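Long-range contact in mRNA export protein (Chaetomium thermophilum, PDB 4WPM), which probably takes part in exporting mRNA from the nucleus to the cytoplasm, the piece here being its RNA-recognition-motif domain: residues Thr20-Leu25 / Leu92-Thr97. Sequence-based numbering, arbitrary orientation.
Sequences TVIKIL and LTIEET. With SO4 (sulfate ion), chain C.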
ATOM      1  N   THR A  20      -6.494  -2.429 -18.317  1.00 46.68           N
ATOM      2  CA  THR A  20      -5.276  -2.457 -17.517  1.00 39.46           C
ATOM      3  C   THR A  20      -5.585  -2.043 -16.082  1.00 28.42           C
ATOM      4  O   THR A  20      -6.506  -1.262 -15.842  1.00 24.48           O
ATOM      5  CB  THR A  20      -4.200  -1.523 -18.108  1.00 42.56           C
ATOM      6  OG1 THR A  20      -3.998  -1.831 -19.492  1.00 44.62           O
ATOM      7  CG2 THR A  20      -2.881  -1.667 -17.363  1.00 43.49           C
ATOM      8  N   VAL A  21      -4.808  -2.562 -15.134  1.00 23.54           N
ATOM      9  CA  VAL A  21      -4.981  -2.227 -13.724  1.00 22.07           C
ATOM     10  C   VAL A  21      -3.884  -1.269 -13.270  1.00 19.18           C
ATOM     11  O   VAL A  21      -2.699  -1.511 -13.508  1.00 15.80           O
ATOM     12  CB  VAL A  21      -4.965  -3.491 -12.839  1.00 23.75           C
ATOM     13  CG1 VAL A  21      -5.130  -3.123 -11.367  1.00 23.20           C
ATOM     14  CG2 VAL A  21      -6.059  -4.455 -13.269  1.00 25.05           C
ATOM     15  N   ILE A  22      -4.291  -0.185 -12.616  1.00 20.94           N
ATOM     16  CA  ILE A  22      -3.358   0.800 -12.078  1.00 16.57           C
ATOM     17  C   ILE A  22      -3.462   0.865 -10.558  1.00 16.69           C
ATOM     18  O   ILE A  22      -4.561   0.914 -10.005  1.00 17.90           O
ATOM     19  CB  ILE A  22      -3.617   2.206 -12.666  1.00 14.36           C
ATOM     20  CG1 ILE A  22      -3.490   2.188 -14.192  1.00 16.89           C
ATOM     21  CG2 ILE A  22      -2.669   3.236 -12.053  1.00 12.02           C
ATOM     22  CD1 ILE A  22      -2.099   1.853 -14.705  1.00 21.50           C
ATOM     23  N   LYS A  23      -2.309   0.866  -9.895  1.00 16.72           N
ATOM     24  CA  LYS A  23      -2.240   1.032  -8.447  1.00 18.95           C
ATOM     25  C   LYS A  23      -1.665   2.401  -8.101  1.00 15.01           C
ATOM     26  O   LYS A  23      -0.623   2.796  -8.627  1.00 11.65           O
ATOM     27  CB  LYS A  23      -1.387  -0.073  -7.823  1.00 25.54           C
ATOM     28  CG  LYS A  23      -1.996  -1.463  -7.944  1.00 31.64           C
ATOM     29  CD  LYS A  23      -1.149  -2.538  -7.261  1.00 34.19           C
ATOM     30  CE  LYS A  23      -0.967  -2.297  -5.769  1.00 35.12           C
ATOM     31  NZ  LYS A  23      -0.170  -3.384  -5.136  1.00 35.55           N
ATOM     32  N   ILE A  24      -2.351   3.115  -7.213  1.00 17.50           N
ATOM     33  CA  ILE A  24      -1.928   4.446  -6.786  1.00 13.99           C
ATOM     34  C   ILE A  24      -1.678   4.482  -5.283  1.00 14.22           C
ATOM     35  O   ILE A  24      -2.525   4.062  -4.494  1.00 14.61           O
ATOM     36  CB  ILE A  24      -2.978   5.515  -7.148  1.00 15.33           C
ATOM     37  CG1 ILE A  24      -3.269   5.495  -8.650  1.00 17.07           C
ATOM     38  CG2 ILE A  24      -2.509   6.901  -6.711  1.00 13.72           C
ATOM     39  CD1 ILE A  24      -4.463   6.334  -9.057  1.00 19.42           C
ATOM     40  N   LEU A  25      -0.512   4.995  -4.903  1.00 15.14           N
ATOM     41  CA  LEU A  25      -0.114   5.095  -3.503  1.00 14.49           C
ATOM     42  C   LEU A  25       0.125   6.551  -3.117  1.00 16.98           C
ATOM     43  O   LEU A  25       0.652   7.326  -3.915  1.00 17.40           O
ATOM     44  CB  LEU A  25       1.149   4.270  -3.254  1.00 13.21           C
ATOM     45  CG  LEU A  25       1.584   4.045  -1.805  1.00 12.29           C
ATOM     46  CD1 LEU A  25       0.511   3.329  -0.996  1.00 13.21           C
ATOM     47  CD2 LEU A  25       2.889   3.266  -1.782  1.00 12.18           C
ATOM     48  N   LEU A  92       2.538  11.024  -5.122  1.00  8.87           N
ATOM     49  CA  LEU A  92       1.836   9.878  -5.682  1.00 10.76           C
ATOM     50  C   LEU A  92       2.795   8.900  -6.354  1.00 15.24           C
ATOM     51  O   LEU A  92       3.669   9.305  -7.122  1.00 18.31           O
ATOM     52  CB  LEU A  92       0.779  10.336  -6.692  1.00 11.88           C
ATOM     53  CG  LEU A  92      -0.438  11.105  -6.162  1.00 13.04           C
ATOM     54  CD1 LEU A  92      -1.451  11.301  -7.279  1.00 12.52           C
ATOM     55  CD2 LEU A  92      -1.086  10.410  -4.969  1.00 11.69           C
ATOM     56  N   THR A  93       2.625   7.615  -6.054  1.00 15.03           N
ATOM     57  CA  THR A  93       3.340   6.554  -6.754  1.00 15.11           C
ATOM     58  C   THR A  93       2.326   5.791  -7.593  1.00 13.26           C
ATOM     59  O   THR A  93       1.468   5.088  -7.053  1.00 13.50           O
ATOM     60  CB  THR A  93       4.048   5.592  -5.780  1.00 18.75           C
ATOM     61  OG1 THR A  93       4.870   6.338  -4.874  1.00 21.10           O
ATOM     62  CG2 THR A  93       4.908   4.590  -6.538  1.00 20.36           C
ATOM     63  N   ILE A  94       2.428   5.930  -8.911  1.00 12.57           N
ATOM     64  CA  ILE A  94       1.476   5.307  -9.820  1.00 17.22           C
ATOM     65  C   ILE A  94       2.172   4.184 -10.588  1.00 17.69           C
ATOM     66  O   ILE A  94       3.209   4.405 -11.214  1.00 17.72           O
ATOM     67  CB  ILE A  94       0.896   6.346 -10.804  1.00 15.69           C
ATOM     68  CG1 ILE A  94       0.469   7.609 -10.041  1.00 13.45           C
ATOM     69  CG2 ILE A  94      -0.224   5.726 -11.639  1.00 16.67           C
ATOM     70  CD1 ILE A  94      -0.141   8.692 -10.905  1.00 14.12           C
ATOM     71  N   GLU A  95       1.598   2.983 -10.535  1.00 19.22           N
ATOM     72  CA  GLU A  95       2.204   1.808 -11.161  1.00 22.18           C
ATOM     73  C   GLU A  95       1.181   0.900 -11.840  1.00 20.86           C
ATOM     74  O   GLU A  95       0.041   0.782 -11.392  1.00 14.25           O
ATOM     75  CB  GLU A  95       2.994   1.002 -10.129  1.00 30.12           C
ATOM     76  CG  GLU A  95       4.055   1.808  -9.397  1.00 42.07           C
ATOM     77  CD  GLU A  95       4.832   0.975  -8.396  1.00 52.77           C
ATOM     78  OE1 GLU A  95       4.258   0.010  -7.849  1.00 56.94           O
ATOM     79  OE2 GLU A  95       6.019   1.285  -8.157  1.00 56.49           O
ATOM     80  N   GLU A  96       1.607   0.264 -12.928  1.00 27.67           N
ATOM     81  CA  GLU A  96       0.817  -0.774 -13.579  1.00 32.98           C
ATOM     82  C   GLU A  96       1.109  -2.118 -12.919  1.00 30.15           C
ATOM     83  O   GLU A  96       2.235  -2.372 -12.488  1.00 29.25           O
ATOM     84  CB  GLU A  96       1.130  -0.838 -15.076  1.00 43.27           C
ATOM     85  CG  GLU A  96       0.177  -1.719 -15.865  1.00 56.00           C
ATOM     86  CD  GLU A  96       0.580  -1.858 -17.320  1.00 68.28           C
ATOM     87  OE1 GLU A  96       1.118  -0.883 -17.886  1.00 74.43           O
ATOM     88  OE2 GLU A  96       0.357  -2.942 -17.899  1.00 71.59           O
ATOM     89  N   THR A  97       0.093  -2.972 -12.837  1.00 29.55           N
ATOM     90  CA  THR A  97       0.230  -4.269 -12.182  1.00 29.65           C
ATOM     91  C   THR A  97      -0.647  -5.332 -12.832  1.00 26.17           C
ATOM     92  O   THR A  97      -1.697  -5.022 -13.396  1.00 26.88           O
ATOM     93  CB  THR A  97      -0.136  -4.182 -10.687  1.00 32.52           C
ATOM     94  OG1 THR A  97       0.138  -5.434 -10.048  1.00 30.15           O
ATOM     95  CG2 THR A  97      -1.611  -3.831 -10.509  1.00 30.77           C
TER
HETATM   96  S   SO4 C 301       3.397  -6.287 -10.532  1.00 35.16           S
HETATM   97  O1  SO4 C 301       4.334  -7.312 -10.081  1.00 33.13           O
HETATM   98  O2  SO4 C 301       4.110  -5.298 -11.336  1.00 33.12           O
HETATM   99  O3  SO4 C 301       2.349  -6.908 -11.338  1.00 34.86           O
HETATM  100  O4  SO4 C 301       2.795  -5.630  -9.375  1.00 36.03           O
HETATM  101  O   HOH W   1       3.719   7.797  -2.604  1.00 12.89           O
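Lys-23 and Glu-95 form a hydrogen-bonded pair at the middle of an antiparallel contact between the first strand of the RRM fold, 20-25, and segment 92-97 of its last strand, 90-97. Lys-23 N reaches Glu-95 O over 2.8 Å in a nearly straight bond, N-H...O 172°, and Glu-95 N returns one to Lys-23 O. Leu-25 and Thr-93 exchange a second such pair of bonds.

On the face turned to the helices, Ile-22 lays CG2, anti to its backbone N, against Ile-94 CG2 at 3.5 Å, while its CD1 leans over Glu-96 CA. An alanine in place of Ile-22 would probably leave Ile-94 CG2 without this partner and open a gap on the helix-facing side of the sheet, the backbone ladder staying in place. Further along this face, Ile-24 CG2 meets Leu-92 CD2 at 4.2 Å.

The other face is more polar. Thr-97 CG2 packs on both CG and CD of Lys-23, each 3.5 Å away, and on Val-21 CG1. With OG1 anti to the backbone N (chi1 -174°), the hydroxyl instead donates to O4 of a sulfate ion, probably from the crystallisation liquor, at 2.7 Å.

Helix 40-51 covers Ile-24 and Leu-92 through Leu-47 and Leu-43. Strand 66-71 flanks 20-25 on its other edge, bringing Tyr-66 into a cation-pi contact with Lys-23, and Leu-80 of the second subunit packs on Leu-25.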